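Local coordinates for protein 4-alpha-glucanotransferase (Corynebacterium glutamicum, PDB 5B68) that belongs to the amylomaltase (disproportionating enzyme) family, with a TIM-barrel domain preceded by an N-terminal beta-sandwich domain, at residues V36-A41 against V470-Q475; V180-Y185 against V648-M653; D214-N219 against I381-D386; A409-P414 against W425-W430. One frame throughout, in Å; residues are numbered along the deposited sequence.

Contact 1. Residues V36-A41 against V470-Q475; sequences VKILRA and VMPRMQ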
loop_
_atom_site.group_PDB
_atom_site.type_symbol
_atom_site.label_atom_id
_atom_site.label_comp_id
_atom_site.label_asym_id
_atom_site.label_seq_id
_atom_site.Cartn_x
_atom_site.Cartn_y
_atom_site.Cartn_z
ATOM N N VAL A 36 -23.585 -17.452 -0.378
ATOM C CA VAL A 36 -23.217 -18.589 -1.192
ATOM C C VAL A 36 -22.124 -18.232 -2.166
ATOM O O VAL A 36 -21.180 -19.037 -2.350
ATOM C CB VAL A 36 -24.489 -19.186 -1.896
ATOM C CG1 VAL A 36 -24.119 -20.218 -2.917
ATOM C CG2 VAL A 36 -25.446 -19.775 -0.861
ATOM N N LYS A 37 -22.224 -17.091 -2.847
ATOM C CA LYS A 37 -21.222 -16.770 -3.888
ATOM C C LYS A 37 -19.842 -16.446 -3.260
ATOM O O LYS A 37 -18.824 -16.793 -3.804
ATOM C CB LYS A 37 -21.661 -15.589 -4.746
ATOM C CG LYS A 37 -22.745 -16.031 -5.703
ATOM C CD LYS A 37 -23.422 -14.859 -6.375
ATOM C CE LYS A 37 -24.237 -15.373 -7.563
ATOM N NZ LYS A 37 -25.210 -14.291 -7.958
ATOM N N ILE A 38 -19.841 -15.813 -2.105
ATOM C CA ILE A 38 -18.571 -15.523 -1.425
ATOM C C ILE A 38 -18.004 -16.828 -0.856
ATOM O O ILE A 38 -16.837 -17.070 -1.022
ATOM C CB ILE A 38 -18.729 -14.463 -0.323
ATOM C CG1 ILE A 38 -19.179 -13.149 -0.972
ATOM C CG2 ILE A 38 -17.389 -14.249 0.438
ATOM C CD1 ILE A 38 -18.273 -12.671 -2.063
ATOM N N LEU A 39 -18.832 -17.691 -0.285
ATOM C CA LEU A 39 -18.330 -19.021 0.151
ATOM C C LEU A 39 -17.708 -19.822 -0.995
ATOM O O LEU A 39 -16.643 -20.393 -0.853
ATOM C CB LEU A 39 -19.426 -19.795 0.835
ATOM C CG LEU A 39 -19.745 -19.223 2.216
ATOM C CD1 LEU A 39 -21.087 -19.727 2.749
ATOM C CD2 LEU A 39 -18.690 -19.619 3.235
ATOM N N ARG A 40 -18.358 -19.808 -2.140
ATOM C CA ARG A 40 -17.823 -20.475 -3.333
ATOM C C ARG A 40 -16.531 -19.844 -3.840
ATOM O O ARG A 40 -15.562 -20.592 -4.166
ATOM C CB ARG A 40 -18.885 -20.493 -4.423
ATOM C CG ARG A 40 -20.026 -21.484 -4.189
ATOM C CD ARG A 40 -21.164 -21.380 -5.239
ATOM N NE ARG A 40 -20.653 -21.415 -6.601
ATOM C CZ ARG A 40 -20.038 -22.455 -7.185
ATOM N NH1 ARG A 40 -19.613 -22.324 -8.442
ATOM N NH2 ARG A 40 -19.818 -23.618 -6.559
ATOM N N ALA A 41 -16.450 -18.495 -3.760
ATOM C CA ALA A 41 -15.201 -17.791 -4.084
ATOM C C ALA A 41 -14.066 -18.219 -3.140
ATOM O O ALA A 41 -12.899 -18.228 -3.503
ATOM C CB ALA A 41 -15.453 -16.288 -4.031
ATOM N N VAL A 470 -15.950 -7.127 0.141
ATOM C CA VAL A 470 -15.842 -7.803 -1.143
ATOM C C VAL A 470 -17.224 -8.061 -1.722
ATOM O O VAL A 470 -18.184 -8.313 -0.968
ATOM C CB VAL A 470 -15.088 -9.177 -1.019
ATOM C CG1 VAL A 470 -13.652 -8.939 -0.609
ATOM C CG2 VAL A 470 -15.728 -10.108 -0.020
ATOM N N MET A 471 -17.285 -8.148 -3.048
ATOM C CA MET A 471 -18.511 -8.468 -3.742
ATOM C C MET A 471 -18.212 -9.545 -4.749
ATOM O O MET A 471 -17.082 -9.677 -5.175
ATOM C CB MET A 471 -19.027 -7.202 -4.431
ATOM C CG MET A 471 -18.086 -6.731 -5.534
ATOM S SD MET A 471 -18.162 -4.963 -5.816
ATOM C CE MET A 471 -17.337 -4.461 -4.297
ATOM N N PRO A 472 -19.203 -10.403 -5.083
ATOM C CA PRO A 472 -18.946 -11.361 -6.163
ATOM C C PRO A 472 -18.509 -10.586 -7.397
ATOM O O PRO A 472 -19.014 -9.489 -7.658
ATOM C CB PRO A 472 -20.314 -12.001 -6.377
ATOM C CG PRO A 472 -21.006 -11.853 -5.095
ATOM C CD PRO A 472 -20.562 -10.558 -4.506
ATOM N N ARG A 473 -17.555 -11.120 -8.122
ATOM C CA ARG A 473 -16.947 -10.351 -9.163
ATOM C C ARG A 473 -18.016 -9.991 -10.191
ATOM O O ARG A 473 -18.844 -10.801 -10.521
ATOM C CB ARG A 473 -15.801 -11.130 -9.795
ATOM C CG ARG A 473 -14.906 -10.283 -10.665
ATOM C CD ARG A 473 -13.549 -10.910 -10.860
ATOM N NE ARG A 473 -12.652 -10.633 -9.757
ATOM C CZ ARG A 473 -12.025 -9.485 -9.581
ATOM N NH1 ARG A 473 -12.199 -8.499 -10.435
ATOM N NH2 ARG A 473 -11.224 -9.326 -8.552
ATOM N N MET A 474 -17.979 -8.756 -10.662
ATOM C CA MET A 474 -18.898 -8.235 -11.678
ATOM C C MET A 474 -20.283 -7.869 -11.152
ATOM O O MET A 474 -21.168 -7.555 -11.914
ATOM C CB MET A 474 -19.020 -9.168 -12.878
ATOM C CG MET A 474 -17.899 -9.050 -13.900
ATOM S SD MET A 474 -17.817 -7.513 -14.844
ATOM C CE MET A 474 -19.356 -7.485 -15.740
ATOM N N GLN A 475 -20.444 -7.876 -9.843
ATOM C CA GLN A 475 -21.681 -7.458 -9.224
ATOM C C GLN A 475 -21.513 -6.102 -8.576
ATOM O O GLN A 475 -20.415 -5.651 -8.344
ATOM C CB GLN A 475 -22.152 -8.467 -8.180
ATOM C CG GLN A 475 -22.625 -9.781 -8.753
ATOM C CD GLN A 475 -23.426 -10.584 -7.765
ATOM O OE1 GLN A 475 -23.736 -10.114 -6.687
ATOM N NE2 GLN A 475 -23.766 -11.793 -8.133
#
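K37 and I38 of helix 32-41 meet P472 at the end of strand 467-472. K37 rests on the proline ring. Its CB lies 3.8 Å from CG of P472, and its CD passes 4.1 Å from that same ring atom. The two side chains cross at about a right angle. I38 works through its tip. CD1 of I38 sits 4.0 Å from CD of P472 and 4.1 Å from CG2 of V470. One methyl thus joins two side chains that project from the same side of the strand. The -55° turn at chi2 is what brings CD1 to them. The same CD1 touches the peptide link itself, 3.9 Å from N of P472.

The K37 chain is extended beyond CG and runs past the ring to the side-chain amide of Q475. A type II turn places that residue, closed by Q475 N donating to P472 O at 3.1 Å. At its charged end K37 has a salt bridge to D33, one helical turn earlier.

The helix runs across the strand at 97°, with the two short axes 8.2 Å apart. I38 and V470 both pack on I483 of strand 481-484, and V470 also touches A409 of strand 409-413. V36 and L39 meet L7 of helix 5-13. Helix 32-41 therefore lies between helix 5-13 and the four-stranded antiparallel sheet.

Contact 2. Residues V180-Y185 against V648-M653; sequences VMAQIY and VCLVDM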
loop_
_atom_site.group_PDB
_atom_site.type_symbol
_atom_site.label_atom_id
_atom_site.label_comp_id
_atom_site.label_asym_id
_atom_site.label_seq_id
_atom_site.Cartn_x
_atom_site.Cartn_y
_atom_site.Cartn_z
ATOM N N VAL A 180 7.833 15.707 3.573
ATOM C CA VAL A 180 7.246 16.205 2.393
ATOM C C VAL A 180 6.673 14.999 1.646
ATOM O O VAL A 180 7.289 13.908 1.640
ATOM C CB VAL A 180 8.301 16.882 1.461
ATOM C CG1 VAL A 180 7.697 17.242 0.103
ATOM C CG2 VAL A 180 8.946 18.130 2.129
ATOM N N MET A 181 5.508 15.165 1.063
ATOM C CA MET A 181 4.944 14.171 0.125
ATOM C C MET A 181 5.003 14.661 -1.306
ATOM O O MET A 181 4.622 15.815 -1.614
ATOM C CB MET A 181 3.495 13.816 0.453
ATOM C CG MET A 181 2.828 12.783 -0.497
ATOM S SD MET A 181 2.177 13.414 -2.049
ATOM C CE MET A 181 0.574 13.958 -1.453
ATOM N N ALA A 182 5.474 13.804 -2.206
ATOM C CA ALA A 182 5.519 14.136 -3.611
ATOM C C ALA A 182 4.988 12.964 -4.450
ATOM O O ALA A 182 5.273 11.806 -4.140
ATOM C CB ALA A 182 6.908 14.446 -4.077
ATOM N N GLN A 183 4.222 13.301 -5.484
ATOM C CA GLN A 183 3.860 12.329 -6.514
ATOM C C GLN A 183 5.001 12.299 -7.508
ATOM O O GLN A 183 5.095 13.122 -8.446
ATOM C CB GLN A 183 2.528 12.684 -7.152
ATOM C CG GLN A 183 1.412 12.702 -6.168
ATOM C CD GLN A 183 0.993 11.308 -5.718
ATOM O OE1 GLN A 183 0.541 10.533 -6.551
ATOM N NE2 GLN A 183 1.097 11.000 -4.429
ATOM N N ILE A 184 5.968 11.407 -7.292
ATOM C CA ILE A 184 7.259 11.549 -7.958
ATOM C C ILE A 184 7.229 11.511 -9.499
ATOM O O ILE A 184 8.052 12.168 -10.139
ATOM C CB ILE A 184 8.348 10.569 -7.352
ATOM C CG1 ILE A 184 9.759 10.934 -7.786
ATOM C CG2 ILE A 184 8.013 9.147 -7.743
ATOM C CD1 ILE A 184 10.158 12.299 -7.288
ATOM N N TYR A 185 6.313 10.741 -10.066
ATOM C CA TYR A 185 6.136 10.674 -11.558
ATOM C C TYR A 185 5.834 12.106 -12.108
ATOM O O TYR A 185 6.122 12.418 -13.250
ATOM C CB TYR A 185 4.954 9.719 -11.929
ATOM C CG TYR A 185 3.683 9.969 -11.201
ATOM C CD1 TYR A 185 2.791 10.961 -11.655
ATOM C CD2 TYR A 185 3.371 9.315 -10.023
ATOM C CE1 TYR A 185 1.662 11.251 -10.972
ATOM C CE2 TYR A 185 2.215 9.606 -9.306
ATOM C CZ TYR A 185 1.379 10.602 -9.802
ATOM O OH TYR A 185 0.254 10.953 -9.145
ATOM N N VAL A 648 4.163 17.998 4.663
ATOM C CA VAL A 648 3.908 19.134 3.788
ATOM C C VAL A 648 3.828 18.510 2.423
ATOM O O VAL A 648 4.754 17.831 2.022
ATOM C CB VAL A 648 5.093 20.151 3.805
ATOM C CG1 VAL A 648 4.858 21.310 2.831
ATOM C CG2 VAL A 648 5.391 20.586 5.204
ATOM N N CYS A 649 2.740 18.736 1.727
ATOM C CA CYS A 649 2.655 18.344 0.333
ATOM C C CYS A 649 3.421 19.305 -0.567
ATOM O O CYS A 649 3.265 20.519 -0.499
ATOM C CB CYS A 649 1.221 18.186 -0.121
ATOM S SG CYS A 649 0.289 16.848 0.745
ATOM N N LEU A 650 4.244 18.724 -1.458
ATOM C CA LEU A 650 5.116 19.461 -2.305
ATOM C C LEU A 650 4.293 20.429 -3.145
ATOM O O LEU A 650 4.740 21.564 -3.414
ATOM C CB LEU A 650 5.932 18.528 -3.258
ATOM C CG LEU A 650 6.938 19.238 -4.163
ATOM C CD1 LEU A 650 8.012 19.901 -3.287
ATOM C CD2 LEU A 650 7.560 18.258 -5.189
ATOM N N VAL A 651 3.127 19.987 -3.572
ATOM C CA VAL A 651 2.233 20.842 -4.369
ATOM C C VAL A 651 1.949 22.164 -3.655
ATOM O O VAL A 651 1.780 23.187 -4.324
ATOM C CB VAL A 651 0.860 20.160 -4.694
ATOM C CG1 VAL A 651 1.055 19.061 -5.724
ATOM C CG2 VAL A 651 0.127 19.626 -3.486
ATOM N N ASP A 652 1.805 22.102 -2.345
ATOM C CA ASP A 652 1.484 23.300 -1.542
ATOM C C ASP A 652 2.687 24.225 -1.379
ATOM O O ASP A 652 2.496 25.400 -1.057
ATOM C CB ASP A 652 0.961 22.908 -0.142
ATOM C CG ASP A 652 -0.455 22.411 -0.181
ATOM O OD1 ASP A 652 -1.040 22.488 -1.275
ATOM O OD2 ASP A 652 -0.985 22.006 0.856
ATOM N N MET A 653 3.900 23.731 -1.627
ATOM C CA MET A 653 5.104 24.528 -1.546
ATOM C C MET A 653 5.305 25.380 -2.800
ATOM O O MET A 653 6.093 26.327 -2.772
ATOM C CB MET A 653 6.344 23.656 -1.230
ATOM C CG MET A 653 6.180 22.806 -0.025
ATOM S SD MET A 653 7.631 21.825 0.373
ATOM C CE MET A 653 8.492 22.856 1.588
HETATM O O HOH W 1 2.602 16.804 -3.383
#
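M181 and C649 meet at their side-chain ends. CG of M181 is anti to the backbone N (chi1 180°). The chain then bends at chi2, and again at chi3 (-84°), which turns CE to 3.6 Å from SG of C649. V180 and V648 project to the other face of the sheet. There CG1 of V180 reaches CB of L650 at 4.0 Å, and CG2 approaches the sulfur of M653. CB of A182 lies 4.0 Å from CD2 of L650.

The backbones pair in parallel. M181 N donates to V648 O at 2.9 Å. L650 N donates to M181 O at 2.9 Å in a nearly straight bond (169°). M181 O also accepts from a water, which in turn accepts from V651 N. This water bridges the strand and the weakly bonded helical turn that follows C649.

Q183 NE2 gives a weak bond to SD of M181, and Y185 OH in turn donates to Q183 OE1 at 2.6 Å. L204 of helix 198-209 packs on A182 and L650. Strands 177-182 and 645-649 are first and last in chain order among the eight parallel strands. Their pairing is the first-to-last closure characteristic of a TIM barrel.

Contact 3. Residues D214-N219 against I381-D386; sequences DFLLIN and IGIMAD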
loop_
_atom_site.group_PDB
_atom_site.type_symbol
_atom_site.label_atom_id
_atom_site.label_comp_id
_atom_site.label_asym_id
_atom_site.label_seq_id
_atom_site.Cartn_x
_atom_site.Cartn_y
_atom_site.Cartn_z
ATOM N N ASP A 214 12.464 15.314 7.212
ATOM C CA ASP A 214 13.072 14.039 7.638
ATOM C C ASP A 214 12.576 12.813 6.822
ATOM O O ASP A 214 13.196 11.724 6.946
ATOM C CB ASP A 214 12.885 13.804 9.127
ATOM C CG ASP A 214 14.030 14.413 9.950
ATOM O OD1 ASP A 214 15.184 14.191 9.553
ATOM O OD2 ASP A 214 13.751 15.182 10.918
ATOM N N PHE A 215 11.561 13.000 5.995
ATOM C CA PHE A 215 11.150 11.963 5.083
ATOM C C PHE A 215 10.596 12.547 3.804
ATOM O O PHE A 215 10.190 13.677 3.778
ATOM C CB PHE A 215 10.138 11.033 5.737
ATOM C CG PHE A 215 8.857 11.688 6.106
ATOM C CD1 PHE A 215 7.833 11.753 5.207
ATOM C CD2 PHE A 215 8.666 12.208 7.356
ATOM C CE1 PHE A 215 6.651 12.348 5.533
ATOM C CE2 PHE A 215 7.481 12.803 7.691
ATOM C CZ PHE A 215 6.473 12.870 6.786
ATOM N N LEU A 216 10.604 11.741 2.755
ATOM C CA LEU A 216 9.927 12.056 1.524
ATOM C C LEU A 216 8.952 10.902 1.211
ATOM O O LEU A 216 9.356 9.811 0.835
ATOM C CB LEU A 216 10.916 12.232 0.378
ATOM C CG LEU A 216 10.295 12.558 -0.953
ATOM C CD1 LEU A 216 9.658 13.943 -0.948
ATOM C CD2 LEU A 216 11.357 12.440 -2.012
ATOM N N LEU A 217 7.679 11.176 1.448
ATOM C CA LEU A 217 6.591 10.204 1.179
ATOM C C LEU A 217 6.262 10.318 -0.257
ATOM O O LEU A 217 6.004 11.424 -0.771
ATOM C CB LEU A 217 5.366 10.499 2.065
ATOM C CG LEU A 217 4.037 9.836 1.812
ATOM C CD1 LEU A 217 4.172 8.315 1.958
ATOM C CD2 LEU A 217 2.971 10.252 2.784
ATOM N N ILE A 218 6.179 9.177 -0.916
ATOM C CA ILE A 218 5.844 9.090 -2.300
ATOM C C ILE A 218 4.653 8.162 -2.598
ATOM O O ILE A 218 4.099 7.481 -1.732
ATOM C CB ILE A 218 7.067 8.738 -3.174
ATOM C CG1 ILE A 218 7.607 7.338 -2.797
ATOM C CG2 ILE A 218 8.144 9.807 -3.017
ATOM C CD1 ILE A 218 8.654 6.807 -3.720
ATOM N N ASN A 219 4.199 8.236 -3.833
ATOM C CA ASN A 219 3.210 7.293 -4.341
ATOM C C ASN A 219 3.758 5.890 -4.389
ATOM O O ASN A 219 4.961 5.703 -4.421
ATOM C CB ASN A 219 2.769 7.680 -5.762
ATOM C CG ASN A 219 3.957 7.824 -6.708
ATOM O OD1 ASN A 219 4.306 6.906 -7.522
ATOM N ND2 ASN A 219 4.625 8.909 -6.605
ATOM N N ILE A 381 14.437 9.474 8.499
ATOM C CA ILE A 381 13.655 8.402 7.916
ATOM C C ILE A 381 14.037 8.106 6.472
ATOM O O ILE A 381 14.360 6.998 6.150
ATOM C CB ILE A 381 12.160 8.751 7.994
ATOM C CG1 ILE A 381 11.732 8.795 9.448
ATOM C CG2 ILE A 381 11.304 7.774 7.228
ATOM C CD1 ILE A 381 10.502 9.621 9.684
ATOM N N GLY A 382 14.075 9.127 5.634
ATOM C CA GLY A 382 14.317 8.897 4.225
ATOM C C GLY A 382 13.060 8.743 3.395
ATOM O O GLY A 382 12.069 9.369 3.649
ATOM N N ILE A 383 13.145 7.951 2.346
ATOM C CA ILE A 383 11.987 7.684 1.539
ATOM C C ILE A 383 10.973 6.929 2.377
ATOM O O ILE A 383 11.320 5.985 3.053
ATOM C CB ILE A 383 12.344 6.832 0.313
ATOM C CG1 ILE A 383 13.499 7.470 -0.465
ATOM C CG2 ILE A 383 11.121 6.637 -0.562
ATOM C CD1 ILE A 383 13.320 8.936 -0.714
ATOM N N MET A 384 9.724 7.344 2.283
ATOM C CA MET A 384 8.635 6.597 2.860
ATOM C C MET A 384 7.788 6.106 1.692
ATOM O O MET A 384 7.243 6.852 0.936
ATOM C CB MET A 384 7.862 7.472 3.854
ATOM C CG MET A 384 6.550 6.925 4.353
ATOM S SD MET A 384 5.726 8.105 5.441
ATOM C CE MET A 384 6.979 8.172 6.711
ATOM N N ALA A 385 7.726 4.799 1.562
ATOM C CA ALA A 385 6.983 4.150 0.525
ATOM C C ALA A 385 5.484 4.058 0.863
ATOM O O ALA A 385 5.058 4.218 2.032
ATOM C CB ALA A 385 7.624 2.760 0.307
ATOM N N ASP A 386 4.667 3.882 -0.161
ATOM C CA ASP A 386 3.213 3.727 -0.020
ATOM C C ASP A 386 2.831 2.363 -0.615
ATOM O O ASP A 386 3.246 2.064 -1.716
ATOM C CB ASP A 386 2.492 4.859 -0.770
ATOM C CG ASP A 386 0.985 4.942 -0.512
ATOM O OD1 ASP A 386 0.314 4.025 -0.016
ATOM O OD2 ASP A 386 0.410 5.928 -0.923
HETATM O O HOH W 2 1.600 8.296 -0.791
HETATM O O HOH W 3 6.383 3.929 -2.705
#
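The ring of F215 has the end of M384 over one face. CE of M384 is 4.2 Å from the ring centroid and 19° off the normal, a CH-pi contact. SD lies oblique to the ring, so this is also a Met-aromatic pair. The backbone N of L217 lies at the ring edge, in plane. CD1 of I381 comes obliquely, 3.9 Å from CD2 of F215, and the two side chains lie side by side. M384 is extended until chi3 (-62°) turns CE over the phenyl group. On the way its CG touches CD1 of L217 at 3.7 Å.

On the face of the sheet that carries L216 and I383, CD2 of L216 meets CD1 of I383 at 4.2 Å. I218 also reaches I383, CD1 to CG2 at 4.0 Å.

Between the faces runs a parallel ladder. D214 O accepts from both I381 N and G382 N. L216 N donates to G382 O, M384 N to L216 O at 2.9 Å, and I218 N to M384 O. Farther on the strands part and waters fill in. One links I218 O to OD2 of D386, which also bonds Y235. Another links N219 O to D386 N.

Strand 215-218 sits between strands 177-182 and 382-387 in the TIM barrel. L216, I218 and I383 pack on L201 of helix 198-209. On the other face of the sheet F215 meets C647 of strand 645-649, and M384 meets I506 of strand 504-507.

Contact 4. Residues A409-P414 against W425-W430; sequences ASVGAP and WSQPPW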
loop_
_atom_site.group_PDB
_atom_site.type_symbol
_atom_site.label_atom_id
_atom_site.label_comp_id
_atom_site.label_asym_id
_atom_site.label_seq_id
_atom_site.Cartn_x
_atom_site.Cartn_y
_atom_site.Cartn_z
ATOM N N ALA A 409 -14.056 -12.992 -6.086
ATOM C CA ALA A 409 -14.529 -11.852 -5.314
ATOM C C ALA A 409 -13.698 -10.642 -5.766
ATOM O O ALA A 409 -12.546 -10.762 -6.274
ATOM C CB ALA A 409 -14.354 -12.087 -3.794
ATOM N N SER A 410 -14.269 -9.477 -5.527
ATOM C CA SER A 410 -13.651 -8.241 -5.898
ATOM C C SER A 410 -13.727 -7.304 -4.675
ATOM O O SER A 410 -14.775 -7.161 -4.043
ATOM C CB SER A 410 -14.356 -7.675 -7.175
ATOM O OG SER A 410 -13.617 -6.574 -7.627
ATOM N N VAL A 411 -12.648 -6.660 -4.361
ATOM C CA VAL A 411 -12.533 -5.730 -3.197
ATOM C C VAL A 411 -13.124 -4.365 -3.477
ATOM O O VAL A 411 -12.964 -3.830 -4.553
ATOM C CB VAL A 411 -11.073 -5.529 -2.744
ATOM C CG1 VAL A 411 -10.993 -4.589 -1.542
ATOM C CG2 VAL A 411 -10.449 -6.839 -2.370
ATOM N N GLY A 412 -13.782 -3.799 -2.467
ATOM C CA GLY A 412 -14.311 -2.447 -2.635
ATOM C C GLY A 412 -14.766 -1.834 -1.352
ATOM O O GLY A 412 -14.132 -2.009 -0.308
ATOM N N ALA A 413 -15.873 -1.115 -1.432
ATOM C CA ALA A 413 -16.373 -0.349 -0.302
ATOM C C ALA A 413 -17.920 -0.291 -0.321
ATOM O O ALA A 413 -18.530 -0.246 -1.373
ATOM C CB ALA A 413 -15.779 1.016 -0.380
ATOM N N PRO A 414 -18.569 -0.408 0.854
ATOM C CA PRO A 414 -20.022 -0.448 0.788
ATOM C C PRO A 414 -20.516 0.982 0.489
ATOM O O PRO A 414 -19.729 1.941 0.641
ATOM C CB PRO A 414 -20.468 -0.873 2.190
ATOM C CG PRO A 414 -19.310 -0.545 3.075
ATOM C CD PRO A 414 -18.055 -0.547 2.219
ATOM N N TRP A 425 -13.189 -1.706 -6.358
ATOM C CA TRP A 425 -11.810 -1.377 -6.702
ATOM C C TRP A 425 -11.188 -2.401 -7.639
ATOM O O TRP A 425 -10.135 -2.183 -8.177
ATOM C CB TRP A 425 -10.957 -1.241 -5.447
ATOM C CG TRP A 425 -11.460 -0.237 -4.501
ATOM C CD1 TRP A 425 -12.258 0.796 -4.788
ATOM C CD2 TRP A 425 -11.206 -0.168 -3.098
ATOM N NE1 TRP A 425 -12.531 1.513 -3.668
ATOM C CE2 TRP A 425 -11.893 0.938 -2.610
ATOM C CE3 TRP A 425 -10.471 -0.939 -2.209
ATOM C CZ2 TRP A 425 -11.860 1.302 -1.279
ATOM C CZ3 TRP A 425 -10.441 -0.570 -0.888
ATOM C CH2 TRP A 425 -11.137 0.528 -0.436
ATOM N N SER A 426 -11.873 -3.523 -7.776
ATOM C CA SER A 426 -11.584 -4.573 -8.741
ATOM C C SER A 426 -10.504 -5.582 -8.337
ATOM O O SER A 426 -10.262 -6.530 -9.026
ATOM C CB SER A 426 -11.257 -3.966 -10.098
ATOM O OG SER A 426 -9.900 -3.652 -10.177
ATOM N N GLN A 427 -9.891 -5.385 -7.190
ATOM C CA GLN A 427 -8.785 -6.237 -6.788
ATOM C C GLN A 427 -9.231 -7.605 -6.292
ATOM O O GLN A 427 -10.233 -7.693 -5.631
ATOM C CB GLN A 427 -7.989 -5.524 -5.712
ATOM C CG GLN A 427 -7.518 -4.147 -6.130
ATOM C CD GLN A 427 -7.602 -3.158 -5.012
ATOM O OE1 GLN A 427 -8.068 -3.480 -3.941
ATOM N NE2 GLN A 427 -7.123 -1.961 -5.243
ATOM N N PRO A 428 -8.461 -8.654 -6.561
ATOM C CA PRO A 428 -8.783 -9.933 -5.926
ATOM C C PRO A 428 -8.251 -9.985 -4.496
ATOM O O PRO A 428 -7.103 -9.631 -4.266
ATOM C CB PRO A 428 -8.082 -10.950 -6.834
ATOM C CG PRO A 428 -6.896 -10.245 -7.367
ATOM C CD PRO A 428 -7.329 -8.791 -7.482
ATOM N N PRO A 429 -9.068 -10.401 -3.527
ATOM C CA PRO A 429 -8.547 -10.371 -2.161
ATOM C C PRO A 429 -7.681 -11.567 -1.878
ATOM O O PRO A 429 -7.818 -12.608 -2.476
ATOM C CB PRO A 429 -9.801 -10.424 -1.326
ATOM C CG PRO A 429 -10.803 -11.159 -2.158
ATOM C CD PRO A 429 -10.500 -10.730 -3.557
ATOM N N TRP A 430 -6.910 -11.473 -0.814
ATOM C CA TRP A 430 -6.252 -12.642 -0.287
ATOM C C TRP A 430 -7.332 -13.648 0.103
ATOM O O TRP A 430 -8.408 -13.285 0.505
ATOM C CB TRP A 430 -5.527 -12.315 1.009
ATOM C CG TRP A 430 -4.351 -11.420 0.981
ATOM C CD1 TRP A 430 -4.198 -10.282 1.687
ATOM C CD2 TRP A 430 -3.111 -11.632 0.303
ATOM N NE1 TRP A 430 -2.966 -9.739 1.473
ATOM C CE2 TRP A 430 -2.272 -10.553 0.627
ATOM C CE3 TRP A 430 -2.634 -12.613 -0.553
ATOM C CZ2 TRP A 430 -0.994 -10.434 0.123
ATOM C CZ3 TRP A 430 -1.366 -12.489 -1.049
ATOM C CH2 TRP A 430 -0.562 -11.408 -0.716
#
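W425 lies against V411, G412 and A413, where a loop follows edge strand 423-424 of a four-stranded antiparallel sheet. Its N donates to V411 O at 2.8 Å, in the carbonyl plane. Over one face of the indole sits CA of G412, 4.0 Å from the centroid of the five-membered ring, a CH-pi contact. CG1 of V411 approaches CE3 at 3.7 Å, and CB of A413 approaches CZ2, both obliquely. H461 stacks edge-to-face with W425, and a bound BTB molecule lies close to the side chain.

S426 follows with left-handed backbone angles (83°/-3°). Its N makes a weak bond to V411 O, so that oxygen meets two successive N-H groups. OG of S410 lies 3.1 Å from CA of S426 and is hydrogen-bonded to D424. The carbonyl of S426 accepts from R473.

Q427 restores the link to the strand. Its O accepts from V411 N at 2.9 Å, so both backbone polar atoms of V411 are used by this loop. The side chain bends at chi2. OE1 ends against CB of V411 at 3.8 Å; it is buried and has no polar partner in the model.

P428 turns away, with its O bonded to a glycerol. The side chains of P429 and V411 then slide past each other, pointing in opposite directions. Two neighbouring ring atoms of P429 touch the strand: CB lies 3.8 Å from CG2 of V411, and CG lies 4.0 Å from CB of A409.

How the contacts relate
The contacts form two pairs. Contacts 2 and 3 belong to the parallel TIM barrel, with centres 11 Å apart. Strands 177-182 and 215-218 are neighbours there, so the two contacts join four strands that are adjacent in the barrel, 645-649, 177-182, 215-218 and 382-387. Contacts 1 and 4 share the antiparallel sheet, with centres 10 Å apart. M471 O and S410 N link strands 467-472 and 409-413. Contacts 1 and 2 lie on opposite sides of the chain's centre, 39 Å between centres. Along the chain their segments alternate. Contact 3 closes before contact 4 opens. Through contact 1, helix 32-41, from early in the chain, packs on a sheet whose strands come much later.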